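Local coordinates for protein purine nucleoside phosphorylase (Thermus thermophilus, PDB 1ODK) that probably catalyses the phosphorolysis of purine nucleosides, cleaving the glycosidic bond with phosphate to give the free base and a pentose 1-phosphate, at residues 40-48 with 58-66; 104-112 with 127-138. All blocks are in the same frame, centred on the assembly; numbering follows the deposited sequence.

Contact 1: 40-48 with 58-66; sequences YNDHRGLWG and VSVQTTGMG
The phenol ring of Y40 has the amide oxygen of Q61 at its edge, close to the ring plane, while G48 O stands over the centre of one face, 3.5 Å above it. The hydroxyl donates to Q61: Y40 OH to Q61 OE1 is 2.7 Å, with ring and amide planes turned 48° apart. The other end of this amide is also engaged. Q61 NE2 gives one hydrogen to L46 O (3.0 Å) and the other to T62 O (2.9 Å), so three bonds fix its rotation. L46 O receives Q61 NE2 above its carbonyl plane and N41 ND2 from the opposite face, at 2.8 Å. Next to it, W47 O is gripped twice by T62, from the backbone N at 3.0 Å and from OG1 at 2.7 Å, the hydroxyl coming in the carbonyl plane, on a lone pair of W47 O. With OG1 beside its own backbone N (chi1 -60°), T62 can offer both donors to one oxygen. G48 pairs with Q61 as an antiparallel non-hydrogen-bonded pair, and Y40 and N41 both face G48. This is the turn end of hairpin 37-41/48-53, with its classic beta bulge, beside strand 56-61 in an antiparallel meander of the phosphorylase-superfamily sheet.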
loop_
_atom_site.group_PDB
_atom_site.type_symbol
_atom_site.label_atom_id
_atom_site.label_comp_id
_atom_site.label_asym_id
_atom_site.label_seq_id
_atom_site.Cartn_x
_atom_site.Cartn_y
_atom_site.Cartn_z
ATOM N N TYR B 40 19.499 16.473 34.407
ATOM C CA TYR B 40 19.435 15.100 34.888
ATOM C C TYR B 40 19.957 14.077 33.884
ATOM O O TYR B 40 20.116 12.906 34.218
ATOM C CB TYR B 40 18.004 14.745 35.306
ATOM C CG TYR B 40 16.979 14.866 34.201
ATOM C CD1 TYR B 40 16.963 13.968 33.133
ATOM C CD2 TYR B 40 16.034 15.892 34.218
ATOM C CE1 TYR B 40 16.027 14.087 32.105
ATOM C CE2 TYR B 40 15.096 16.020 33.201
ATOM C CZ TYR B 40 15.100 15.113 32.147
ATOM O OH TYR B 40 14.166 15.232 31.151
ATOM N N ASN B 41 20.220 14.508 32.655
ATOM C CA ASN B 41 20.743 13.590 31.647
ATOM C C ASN B 41 21.482 14.290 30.528
ATOM O O ASN B 41 21.076 15.357 30.075
ATOM C CB ASN B 41 19.619 12.753 31.013
ATOM C CG ASN B 41 20.138 11.820 29.916
ATOM O OD1 ASN B 41 20.778 10.809 30.203
ATOM N ND2 ASN B 41 19.876 12.171 28.656
ATOM N N ASP B 42 22.578 13.682 30.087
ATOM C CA ASP B 42 23.329 14.220 28.966
ATOM C C ASP B 42 23.763 13.076 28.047
ATOM O O ASP B 42 24.421 13.296 27.032
ATOM C CB ASP B 42 24.539 15.045 29.439
ATOM C CG ASP B 42 25.569 14.224 30.183
ATOM O OD1 ASP B 42 26.540 14.831 30.676
ATOM O OD2 ASP B 42 25.422 12.990 30.276
ATOM N N HIS B 43 23.370 11.856 28.402
ATOM C CA HIS B 43 23.707 10.688 27.591
ATOM C C HIS B 43 23.152 10.868 26.180
ATOM O O HIS B 43 22.023 11.335 26.006
ATOM C CB HIS B 43 23.126 9.414 28.203
ATOM C CG HIS B 43 23.522 8.170 27.471
ATOM N ND1 HIS B 43 22.614 7.370 26.811
ATOM C CD2 HIS B 43 24.738 7.609 27.264
ATOM C CE1 HIS B 43 23.254 6.372 26.226
ATOM N NE2 HIS B 43 24.543 6.495 26.486
ATOM N N ARG B 44 23.952 10.495 25.183
ATOM C CA ARG B 44 23.580 10.630 23.773
ATOM C C ARG B 44 23.246 12.063 23.366
ATOM O O ARG B 44 22.597 12.300 22.344
ATOM C CB ARG B 44 22.410 9.702 23.432
ATOM C CG ARG B 44 22.857 8.297 23.021
ATOM C CD ARG B 44 21.672 7.373 22.793
ATOM N NE ARG B 44 22.072 6.057 22.296
ATOM C CZ ARG B 44 22.471 5.807 21.049
ATOM N NH1 ARG B 44 22.531 6.781 20.148
ATOM N NH2 ARG B 44 22.808 4.571 20.701
ATOM N N GLY B 45 23.708 13.018 24.163
ATOM C CA GLY B 45 23.452 14.413 23.865
ATOM C C GLY B 45 21.999 14.810 24.060
ATOM O O GLY B 45 21.604 15.916 23.690
ATOM N N LEU B 46 21.204 13.912 24.638
ATOM C CA LEU B 46 19.788 14.177 24.883
ATOM C C LEU B 46 19.626 14.944 26.198
ATOM O O LEU B 46 19.042 14.446 27.156
ATOM C CB LEU B 46 19.018 12.853 24.945
ATOM C CG LEU B 46 19.051 12.019 23.656
ATOM C CD1 LEU B 46 18.463 10.636 23.916
ATOM C CD2 LEU B 46 18.275 12.745 22.553
ATOM N N TRP B 47 20.148 16.166 26.227
ATOM C CA TRP B 47 20.095 16.995 27.425
ATOM C C TRP B 47 18.686 17.174 27.982
ATOM O O TRP B 47 17.764 17.583 27.270
ATOM C CB TRP B 47 20.728 18.357 27.134
ATOM C CG TRP B 47 22.192 18.272 26.788
ATOM C CD1 TRP B 47 22.962 17.144 26.735
ATOM C CD2 TRP B 47 23.059 19.365 26.466
ATOM N NE1 TRP B 47 24.259 17.467 26.399
ATOM C CE2 TRP B 47 24.344 18.825 26.228
ATOM C CE3 TRP B 47 22.875 20.750 26.352
ATOM C CZ2 TRP B 47 25.445 19.625 25.887
ATOM C CZ3 TRP B 47 23.969 21.547 26.011
ATOM C CH2 TRP B 47 25.237 20.979 25.783
ATOM N N GLY B 48 18.534 16.846 29.264
ATOM C CA GLY B 48 17.253 16.969 29.936
ATOM C C GLY B 48 17.442 17.711 31.246
ATOM O O GLY B 48 18.377 17.422 32.002
ATOM N N VAL B 58 8.894 21.699 36.312
ATOM C CA VAL B 58 8.836 21.583 34.858
ATOM C C VAL B 58 10.156 21.017 34.333
ATOM O O VAL B 58 11.235 21.450 34.743
ATOM C CB VAL B 58 8.579 22.960 34.188
ATOM C CG1 VAL B 58 8.733 22.847 32.675
ATOM C CG2 VAL B 58 7.171 23.452 34.535
ATOM N N SER B 59 10.063 20.035 33.444
ATOM C CA SER B 59 11.250 19.441 32.843
ATOM C C SER B 59 11.333 19.892 31.388
ATOM O O SER B 59 10.318 20.225 30.776
ATOM C CB SER B 59 11.188 17.914 32.908
ATOM O OG SER B 59 11.335 17.445 34.238
ATOM N N VAL B 60 12.548 19.924 30.853
ATOM C CA VAL B 60 12.792 20.322 29.471
ATOM C C VAL B 60 13.690 19.217 28.929
ATOM O O VAL B 60 14.849 19.106 29.330
ATOM C CB VAL B 60 13.535 21.676 29.400
ATOM C CG1 VAL B 60 13.717 22.096 27.949
ATOM C CG2 VAL B 60 12.763 22.735 30.172
ATOM N N GLN B 61 13.149 18.407 28.024
ATOM C CA GLN B 61 13.880 17.271 27.473
ATOM C C GLN B 61 14.108 17.300 25.964
ATOM O O GLN B 61 13.165 17.391 25.185
ATOM C CB GLN B 61 13.147 15.975 27.842
ATOM C CG GLN B 61 13.750 14.699 27.245
ATOM C CD GLN B 61 15.153 14.424 27.754
ATOM O OE1 GLN B 61 15.373 14.322 28.957
ATOM N NE2 GLN B 61 16.111 14.295 26.835
ATOM N N THR B 62 15.373 17.198 25.573
ATOM C CA THR B 62 15.770 17.184 24.168
ATOM C C THR B 62 15.224 15.915 23.515
ATOM O O THR B 62 15.330 14.833 24.090
ATOM C CB THR B 62 17.307 17.162 24.046
ATOM O OG1 THR B 62 17.852 18.326 24.673
ATOM C CG2 THR B 62 17.733 17.107 22.587
ATOM N N THR B 63 14.650 16.039 22.319
ATOM C CA THR B 63 14.106 14.870 21.620
ATOM C C THR B 63 14.971 14.411 20.443
ATOM O O THR B 63 14.886 13.261 20.016
ATOM C CB THR B 63 12.721 15.148 21.017
ATOM O OG1 THR B 63 12.859 16.114 19.971
ATOM C CG2 THR B 63 11.750 15.673 22.073
ATOM N N GLY B 64 15.796 15.308 19.917
ATOM C CA GLY B 64 16.589 14.966 18.749
ATOM C C GLY B 64 15.681 15.255 17.559
ATOM O O GLY B 64 14.577 15.768 17.747
ATOM N N MET B 65 16.117 14.935 16.345
ATOM C CA MET B 65 15.301 15.191 15.161
ATOM C C MET B 65 14.672 13.917 14.621
ATOM O O MET B 65 15.325 12.872 14.563
ATOM C CB MET B 65 16.152 15.819 14.053
ATOM C CG MET B 65 16.923 17.059 14.479
ATOM S SD MET B 65 17.930 17.698 13.127
ATOM C CE MET B 65 19.301 16.585 13.154
ATOM N N GLY B 66 13.408 14.011 14.218
ATOM C CA GLY B 66 12.711 12.862 13.658
ATOM C C GLY B 66 11.866 12.089 14.649
ATOM O O GLY B 66 12.198 12.020 15.834
#

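Contact 2: 104-112 with 127-138; sequences IVAQGAVPL and PVPDPEVFRALW
Apolar packing joins V105 and Q107 to the ring of F134, which rises from helix 131-138 to the corner of the chain at Q107. V105 CG1 approaches F134 CE1 to 3.8 Å and also rests on L137 CB, while the same ring carbon, F134 CE1, lies 3.4 Å from Q107 CA. F134 gets there with CG anti to the backbone N (chi1 171°). Replacing F134 by an alanine removes the ring from between helix and corner, which is likely to open a gap beside V105 CG1 and the CA and CB of Q107. P129 CD packs against the carbonyl of Q107, 3.1 Å from Q107 O. Two prolines meet further on, P111 CD and P127 CD 3.7 Å apart, the two side chains crossing at about a right angle. The helix runs nearly antiparallel to strand 104-106, their axes 169° apart and 8.7 Å at closest approach. Helix 131-144 lies in the connection between the parallel, paired strands 103-106 and 148-150, a beta-alpha-beta crossover, though with strand 108-112 and helix 114-120 intervening in the chain.

Polar contacts are few. A109 N donates to P127 O at 3.0 Å, tying strand 108-112 to the segment leading into the helix. D130 caps the helix, its OD2 accepting from V133 N. The amide of Q107 turns to the third subunit, where NE2 bonds to P129 O and OE1 to R190 NH2 of that chain.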
loop_
_atom_site.group_PDB
_atom_site.type_symbol
_atom_site.label_atom_id
_atom_site.label_comp_id
_atom_site.label_asym_id
_atom_site.label_seq_id
_atom_site.Cartn_x
_atom_site.Cartn_y
_atom_site.Cartn_z
ATOM N N ILE B 104 2.550 28.404 15.451
ATOM C CA ILE B 104 1.515 27.495 14.986
ATOM C C ILE B 104 1.142 26.556 16.120
ATOM O O ILE B 104 2.007 25.856 16.660
ATOM C CB ILE B 104 1.992 26.622 13.804
ATOM C CG1 ILE B 104 2.279 27.487 12.576
ATOM C CG2 ILE B 104 0.928 25.579 13.477
ATOM C CD1 ILE B 104 2.918 26.711 11.419
ATOM N N VAL B 105 -0.128 26.567 16.515
ATOM C CA VAL B 105 -0.586 25.648 17.550
ATOM C C VAL B 105 -1.109 24.468 16.745
ATOM O O VAL B 105 -2.107 24.592 16.031
ATOM C CB VAL B 105 -1.736 26.225 18.392
ATOM C CG1 VAL B 105 -2.221 25.166 19.383
ATOM C CG2 VAL B 105 -1.258 27.463 19.142
ATOM N N ALA B 106 -0.427 23.334 16.856
ATOM C CA ALA B 106 -0.788 22.148 16.090
ATOM C C ALA B 106 -2.100 21.491 16.482
ATOM O O ALA B 106 -2.207 20.869 17.537
ATOM C CB ALA B 106 0.349 21.124 16.152
ATOM N N GLN B 107 -3.094 21.618 15.610
ATOM C CA GLN B 107 -4.400 21.018 15.856
ATOM C C GLN B 107 -4.328 19.528 15.540
ATOM O O GLN B 107 -5.087 18.717 16.081
ATOM C CB GLN B 107 -5.460 21.697 14.980
ATOM C CG GLN B 107 -6.782 20.950 14.920
ATOM C CD GLN B 107 -7.796 21.629 14.015
ATOM O OE1 GLN B 107 -7.435 22.231 13.002
ATOM N NE2 GLN B 107 -9.075 21.527 14.374
ATOM N N GLY B 108 -3.397 19.174 14.662
ATOM C CA GLY B 108 -3.212 17.786 14.281
ATOM C C GLY B 108 -1.943 17.676 13.459
ATOM O O GLY B 108 -1.358 18.691 13.085
ATOM N N ALA B 109 -1.510 16.453 13.174
ATOM C CA ALA B 109 -0.300 16.259 12.384
ATOM C C ALA B 109 -0.473 15.161 11.340
ATOM O O ALA B 109 -0.744 14.016 11.683
ATOM C CB ALA B 109 0.871 15.920 13.300
ATOM N N VAL B 110 -0.334 15.519 10.067
ATOM C CA VAL B 110 -0.447 14.532 8.995
ATOM C C VAL B 110 0.731 13.583 9.198
ATOM O O VAL B 110 1.881 14.013 9.232
ATOM C CB VAL B 110 -0.368 15.203 7.604
ATOM C CG1 VAL B 110 -0.316 14.149 6.505
ATOM C CG2 VAL B 110 -1.583 16.098 7.402
ATOM N N PRO B 111 0.457 12.278 9.350
ATOM C CA PRO B 111 1.539 11.314 9.562
ATOM C C PRO B 111 2.263 10.831 8.306
ATOM O O PRO B 111 1.916 9.795 7.742
ATOM C CB PRO B 111 0.839 10.186 10.304
ATOM C CG PRO B 111 -0.501 10.147 9.625
ATOM C CD PRO B 111 -0.864 11.622 9.437
ATOM N N LEU B 112 3.274 11.582 7.882
ATOM C CA LEU B 112 4.056 11.207 6.706
ATOM C C LEU B 112 5.328 10.483 7.145
ATOM O O LEU B 112 6.268 10.329 6.364
ATOM C CB LEU B 112 4.440 12.452 5.902
ATOM C CG LEU B 112 3.300 13.327 5.377
ATOM C CD1 LEU B 112 3.888 14.463 4.551
ATOM C CD2 LEU B 112 2.345 12.490 4.536
ATOM N N PRO B 127 -3.397 11.779 13.892
ATOM C CA PRO B 127 -2.639 12.222 15.067
ATOM C C PRO B 127 -3.128 13.580 15.546
ATOM O O PRO B 127 -3.084 14.550 14.793
ATOM C CB PRO B 127 -1.198 12.295 14.552
ATOM C CG PRO B 127 -1.179 11.280 13.415
ATOM C CD PRO B 127 -2.510 11.537 12.744
ATOM N N VAL B 128 -3.599 13.639 16.788
ATOM C CA VAL B 128 -4.080 14.883 17.378
ATOM C C VAL B 128 -3.577 15.029 18.813
ATOM O O VAL B 128 -3.331 14.045 19.504
ATOM C CB VAL B 128 -5.634 14.965 17.385
ATOM C CG1 VAL B 128 -6.155 15.104 15.961
ATOM C CG2 VAL B 128 -6.224 13.733 18.052
ATOM N N PRO B 129 -3.402 16.270 19.271
ATOM C CA PRO B 129 -2.926 16.512 20.636
ATOM C C PRO B 129 -4.030 16.200 21.643
ATOM O O PRO B 129 -5.162 15.884 21.261
ATOM C CB PRO B 129 -2.585 17.998 20.615
ATOM C CG PRO B 129 -3.645 18.553 19.681
ATOM C CD PRO B 129 -3.621 17.537 18.551
ATOM N N ASP B 130 -3.698 16.259 22.927
ATOM C CA ASP B 130 -4.705 16.047 23.956
ATOM C C ASP B 130 -5.617 17.268 23.800
ATOM O O ASP B 130 -5.131 18.383 23.626
ATOM C CB ASP B 130 -4.068 16.059 25.342
ATOM C CG ASP B 130 -5.098 16.132 26.437
ATOM O OD1 ASP B 130 -5.813 15.130 26.646
ATOM O OD2 ASP B 130 -5.203 17.200 27.071
ATOM N N PRO B 131 -6.944 17.084 23.868
ATOM C CA PRO B 131 -7.781 18.278 23.702
ATOM C C PRO B 131 -7.553 19.418 24.695
ATOM O O PRO B 131 -7.516 20.584 24.295
ATOM C CB PRO B 131 -9.214 17.720 23.731
ATOM C CG PRO B 131 -9.084 16.385 24.412
ATOM C CD PRO B 131 -7.759 15.858 23.934
ATOM N N GLU B 132 -7.382 19.093 25.974
ATOM C CA GLU B 132 -7.163 20.125 26.986
ATOM C C GLU B 132 -5.860 20.893 26.751
ATOM O O GLU B 132 -5.832 22.123 26.836
ATOM C CB GLU B 132 -7.156 19.508 28.388
ATOM C CG GLU B 132 -8.506 18.983 28.865
ATOM C CD GLU B 132 -9.562 20.074 28.983
ATOM O OE1 GLU B 132 -9.195 21.271 28.984
ATOM O OE2 GLU B 132 -10.761 19.735 29.088
ATOM N N VAL B 133 -4.784 20.168 26.464
ATOM C CA VAL B 133 -3.493 20.799 26.205
ATOM C C VAL B 133 -3.613 21.719 24.998
ATOM O O VAL B 133 -3.131 22.853 25.013
ATOM C CB VAL B 133 -2.396 19.746 25.926
ATOM C CG1 VAL B 133 -1.093 20.440 25.537
ATOM C CG2 VAL B 133 -2.181 18.883 27.162
ATOM N N PHE B 134 -4.257 21.215 23.949
ATOM C CA PHE B 134 -4.463 21.973 22.719
ATOM C C PHE B 134 -5.192 23.276 23.042
ATOM O O PHE B 134 -4.782 24.353 22.622
ATOM C CB PHE B 134 -5.290 21.131 21.741
ATOM C CG PHE B 134 -5.749 21.882 20.532
ATOM C CD1 PHE B 134 -4.835 22.338 19.590
ATOM C CD2 PHE B 134 -7.104 22.131 20.327
ATOM C CE1 PHE B 134 -5.261 23.031 18.462
ATOM C CE2 PHE B 134 -7.540 22.824 19.199
ATOM C CZ PHE B 134 -6.617 23.274 18.268
ATOM N N ARG B 135 -6.270 23.156 23.807
ATOM C CA ARG B 135 -7.078 24.303 24.209
ATOM C C ARG B 135 -6.256 25.330 24.992
ATOM O O ARG B 135 -6.362 26.531 24.756
ATOM C CB ARG B 135 -8.244 23.816 25.065
ATOM C CG ARG B 135 -9.294 24.861 25.365
ATOM C CD ARG B 135 -10.335 24.274 26.296
ATOM N NE ARG B 135 -11.653 24.845 26.068
ATOM C CZ ARG B 135 -12.750 24.459 26.708
ATOM N NH1 ARG B 135 -12.685 23.499 27.624
ATOM N NH2 ARG B 135 -13.914 25.020 26.419
ATOM N N ALA B 136 -5.441 24.847 25.925
ATOM C CA ALA B 136 -4.604 25.718 26.745
ATOM C C ALA B 136 -3.551 26.450 25.920
ATOM O O ALA B 136 -3.290 27.629 26.152
ATOM C CB ALA B 136 -3.936 24.908 27.856
ATOM N N LEU B 137 -2.936 25.753 24.966
ATOM C CA LEU B 137 -1.925 26.378 24.116
ATOM C C LEU B 137 -2.562 27.483 23.272
ATOM O O LEU B 137 -1.996 28.568 23.114
ATOM C CB LEU B 137 -1.273 25.334 23.201
ATOM C CG LEU B 137 -0.317 24.328 23.857
ATOM C CD1 LEU B 137 0.033 23.206 22.872
ATOM C CD2 LEU B 137 0.945 25.062 24.318
ATOM N N TRP B 138 -3.746 27.203 22.737
ATOM C CA TRP B 138 -4.464 28.176 21.917
ATOM C C TRP B 138 -4.829 29.396 22.770
ATOM O O TRP B 138 -4.594 30.541 22.375
ATOM C CB TRP B 138 -5.735 27.530 21.354
ATOM C CG TRP B 138 -6.416 28.308 20.265
ATOM C CD1 TRP B 138 -6.167 29.597 19.885
ATOM C CD2 TRP B 138 -7.492 27.847 19.436
ATOM N NE1 TRP B 138 -7.022 29.966 18.872
ATOM C CE2 TRP B 138 -7.846 28.911 18.579
ATOM C CE3 TRP B 138 -8.193 26.635 19.340
ATOM C CZ2 TRP B 138 -8.874 28.804 17.630
ATOM C CZ3 TRP B 138 -9.219 26.526 18.396
ATOM C CH2 TRP B 138 -9.548 27.607 17.554
#

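Overall arrangement
Both contacts are buried and reach the same mixed sheet, but they lie on opposite sides of the chain's centre, about 22 Å apart between centres and about 10 Å between nearest atoms, and do not touch. Contact 1 joins the turn end of hairpin 37-41/48-53 to strand 56-61, and its cohesion is chiefly polar: mostly side-chain donors, with one backbone N-H, meeting backbone carbonyls, and one hydroxyl-to-amide bond. Contact 2 sets a helix and the prolines before it against two strands on either side of a corner; there apolar packing dominates and a single hydrogen bond crosses between segments. Each also borders another copy of the protein: contact 1 packs against the second subunit, whereas contact 2 hydrogen-bonds to the third.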